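Local coordinates for protein transcriptional regulator, GntR family (Thermotoga maritima, PDB 3SXM) that probably binds DNA as a GntR-family transcription regulator and binds metal ions such as zinc, here represented by its metal-free FCD domain, at residues E19-C22 and L23-F27. The protein carries 3 engineered substitutions. Residues are numbered along the deposited sequence; the frame is centred on the assembly and turned at random. Where two conformers were deposited one is given.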
ATOM      1  N   GLU A  19      -0.713  -2.619   5.569  1.00 11.85           N
ATOM      2  CA  GLU A  19      -0.292  -3.628   6.569  1.00 11.74           C
ATOM      3  C   GLU A  19       0.182  -4.907   5.910  1.00 11.49           C
ATOM      4  O   GLU A  19       1.164  -5.509   6.340  1.00 12.78           O
ATOM      5  CB  GLU A  19      -1.411  -3.858   7.593  1.00 12.39           C
ATOM      6  CG  GLU A  19      -1.810  -2.646   8.371  1.00 12.72           C
ATOM      7  CD  GLU A  19      -2.813  -2.987   9.445  1.00 14.86           C
ATOM      8  OE1 GLU A  19      -2.815  -4.178   9.837  1.00 17.00           O
ATOM      9  OE2 GLU A  19      -3.552  -2.103   9.925  1.00 14.64           O
ATOM     10  N   VAL A  20      -0.524  -5.385   4.903  1.00 12.18           N
ATOM     11  CA  VAL A  20      -0.147  -6.615   4.218  1.00 12.24           C
ATOM     12  C   VAL A  20       1.165  -6.387   3.480  1.00 12.52           C
ATOM     13  O   VAL A  20       2.032  -7.260   3.485  1.00 13.94           O
ATOM     14  CB  VAL A  20      -1.238  -7.125   3.280  1.00 13.31           C
ATOM     15  CG1 VAL A  20      -0.707  -8.243   2.350  1.00 17.90           C
ATOM     16  CG2 VAL A  20      -2.473  -7.588   4.092  1.00 16.43           C
ATOM     17  N   PHE A  21       1.337  -5.228   2.822  1.00 11.00           N
ATOM     18  CA  PHE A  21       2.611  -4.959   2.172  1.00 11.90           C
ATOM     19  C   PHE A  21       3.739  -5.091   3.184  1.00 12.13           C
ATOM     20  O   PHE A  21       4.783  -5.664   2.870  1.00 12.14           O
ATOM     21  CB  PHE A  21       2.640  -3.539   1.557  1.00 14.04           C
ATOM     22  CG  PHE A  21       3.939  -3.212   0.860  1.00 11.72           C
ATOM     23  CD1 PHE A  21       4.128  -3.567  -0.454  1.00 14.15           C
ATOM     24  CD2 PHE A  21       4.961  -2.524   1.497  1.00 14.80           C
ATOM     25  CE1 PHE A  21       5.280  -3.226  -1.141  1.00 16.93           C
ATOM     26  CE2 PHE A  21       6.143  -2.268   0.836  1.00 14.86           C
ATOM     27  CZ  PHE A  21       6.291  -2.601  -0.464  1.00 13.54           C
ATOM     28  N   CYS A  22       3.603  -4.474   4.346  1.00 12.98           N
ATOM     29  CA  CYS A  22       4.700  -4.494   5.329  1.00 12.29           C
ATOM     30  C   CYS A  22       4.916  -5.892   5.925  1.00 13.89           C
ATOM     31  O   CYS A  22       6.054  -6.349   6.068  1.00 13.86           O
ATOM     32  CB  CYS A  22       4.486  -3.447   6.408  1.00 12.83           C
ATOM     33  SG  CYS A  22       4.601  -1.763   5.786  1.00 14.45           S
ATOM     34  N   LEU A  23       3.835  -6.579   6.300  1.00 13.62           N
ATOM     35  CA  LEU A  23       3.970  -7.959   6.760  1.00 13.94           C
ATOM     36  C   LEU A  23       4.661  -8.872   5.738  1.00 14.13           C
ATOM     37  O   LEU A  23       5.544  -9.700   6.083  1.00 17.84           O
ATOM     38  CB  LEU A  23       2.580  -8.547   7.172  1.00 14.45           C
ATOM     39  CG  LEU A  23       2.612  -9.967   7.763  1.00 15.17           C
ATOM     40  CD1 LEU A  23       3.513 -10.094   9.005  1.00 14.30           C
ATOM     41  CD2 LEU A  23       1.160 -10.384   8.035  1.00 17.74           C
ATOM     42  N   GLU A  24       4.286  -8.768   4.466  1.00 13.65           N
ATOM     43  CA  GLU A  24       4.850  -9.583   3.418  0.53 16.71           C
ATOM     44  C   GLU A  24       6.336  -9.283   3.232  1.00 18.39           C
ATOM     45  O   GLU A  24       7.157 -10.191   3.097  1.00 21.45           O
ATOM     46  CB  GLU A  24       4.115  -9.247   2.095  0.53 13.07           C
ATOM     47  CG  GLU A  24       2.801  -9.974   1.863  0.53 25.63           C
ATOM     48  CD  GLU A  24       2.036  -9.638   0.556  0.53 36.69           C
ATOM     49  OE1 GLU A  24       1.151 -10.448   0.154  0.53 33.00           O
ATOM     50  OE2 GLU A  24       2.272  -8.561  -0.038  0.53 40.04           O
ATOM     51  N   ASN A  25       6.701  -8.031   3.181  1.00 15.09           N
ATOM     52  CA  ASN A  25       8.051  -7.654   2.843  1.00 14.33           C
ATOM     53  C   ASN A  25       9.037  -7.542   4.015  1.00 15.99           C
ATOM     54  O   ASN A  25      10.193  -7.508   3.812  1.00 17.69           O
ATOM     55  CB  ASN A  25       8.025  -6.355   2.027  1.00 14.65           C
ATOM     56  CG  ASN A  25       7.418  -6.531   0.672  1.00 19.71           C
ATOM     57  OD1 ASN A  25       6.311  -6.162   0.397  1.00 21.46           O
ATOM     58  ND2 ASN A  25       8.146  -7.154  -0.153  1.00 21.13           N
ATOM     59  N   TYR A  26       8.536  -7.520   5.232  1.00 14.23           N
ATOM     60  CA  TYR A  26       9.359  -7.390   6.436  1.00 15.25           C
ATOM     61  C   TYR A  26       9.058  -8.513   7.430  1.00 16.59           C
ATOM     62  O   TYR A  26       9.317  -8.395   8.610  1.00 15.67           O
ATOM     63  CB  TYR A  26       9.257  -5.977   7.046  1.00 13.18           C
ATOM     64  CG  TYR A  26       9.769  -4.958   6.087  1.00 14.54           C
ATOM     65  CD1 TYR A  26      11.103  -4.717   6.022  1.00 16.22           C
ATOM     66  CD2 TYR A  26       8.943  -4.374   5.148  1.00 16.27           C
ATOM     67  CE1 TYR A  26      11.625  -3.835   5.096  1.00 17.20           C
ATOM     68  CE2 TYR A  26       9.456  -3.471   4.223  1.00 13.99           C
ATOM     69  CZ  TYR A  26      10.786  -3.239   4.169  1.00 16.07           C
ATOM     70  OH  TYR A  26      11.349  -2.364   3.223  1.00 19.28           O
ATOM     71  N   PHE A  27       8.492  -9.617   6.917  1.00 15.74           N
ATOM     72  CA  PHE A  27       8.112 -10.747   7.719  1.00 14.33           C
ATOM     73  C   PHE A  27       9.149 -11.179   8.746  1.00 16.15           C
ATOM     74  O   PHE A  27       8.796 -11.358   9.927  1.00 16.56           O
ATOM     75  CB  PHE A  27       7.720 -11.928   6.832  1.00 14.13           C
ATOM     76  CG  PHE A  27       7.202 -13.121   7.593  1.00 13.93           C
ATOM     77  CD1 PHE A  27       5.914 -13.136   8.045  1.00 15.95           C
ATOM     78  CD2 PHE A  27       8.008 -14.178   7.890  1.00 15.77           C
ATOM     79  CE1 PHE A  27       5.434 -14.237   8.763  1.00 17.49           C
ATOM     80  CE2 PHE A  27       7.531 -15.271   8.604  1.00 23.46           C
ATOM     81  CZ  PHE A  27       6.245 -15.271   9.056  1.00 19.68           C
TER
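F21 and N25, one helical turn apart, meet where one end of the tilted side-chain amide comes over the centre of a phenyl face, the two planes 45° apart. CG of F21 stands anti to the backbone N (chi1 -180°), which carries the ring forward along the helix, to the turn where N25 stands; a broad aromatic suits a place that faces both N25 and M17 of the second subunit. Replacing the ring with an alanine's methyl would probably uncover the N25 side chain and leave that M17 without its packing partner. V20 and E24 repeat the spacing one step round: in the conformer given, CG1 of V20 lies 3.6 Å from the carboxylate carbon CD of E24, whose CB and CG methylenes lie by V20 O. The backbone between them is held by E24 N to V20 O at 2.9 Å and a nearly straight L23 N to E19 O bond. Y26 N reaches C22 O at 2.9 Å but only 135°, as the chain leaves helical geometry. That carbonyl also lies at the Y26 ring edge, 3.6 Å from CD2, while the hydroxyl hydrogen-bonds E13 of the second subunit. E19 forms a salt bridge with R15 and hydrogen bonds with H63 and Y79; H63 is a zinc ligand in another structure, and no metal is bound here. Around this end of helix 5-25, small, buried C22 packs on helix 51-68, whereas L23 fits its branched, apolar end between helices 96-111 and 115-135.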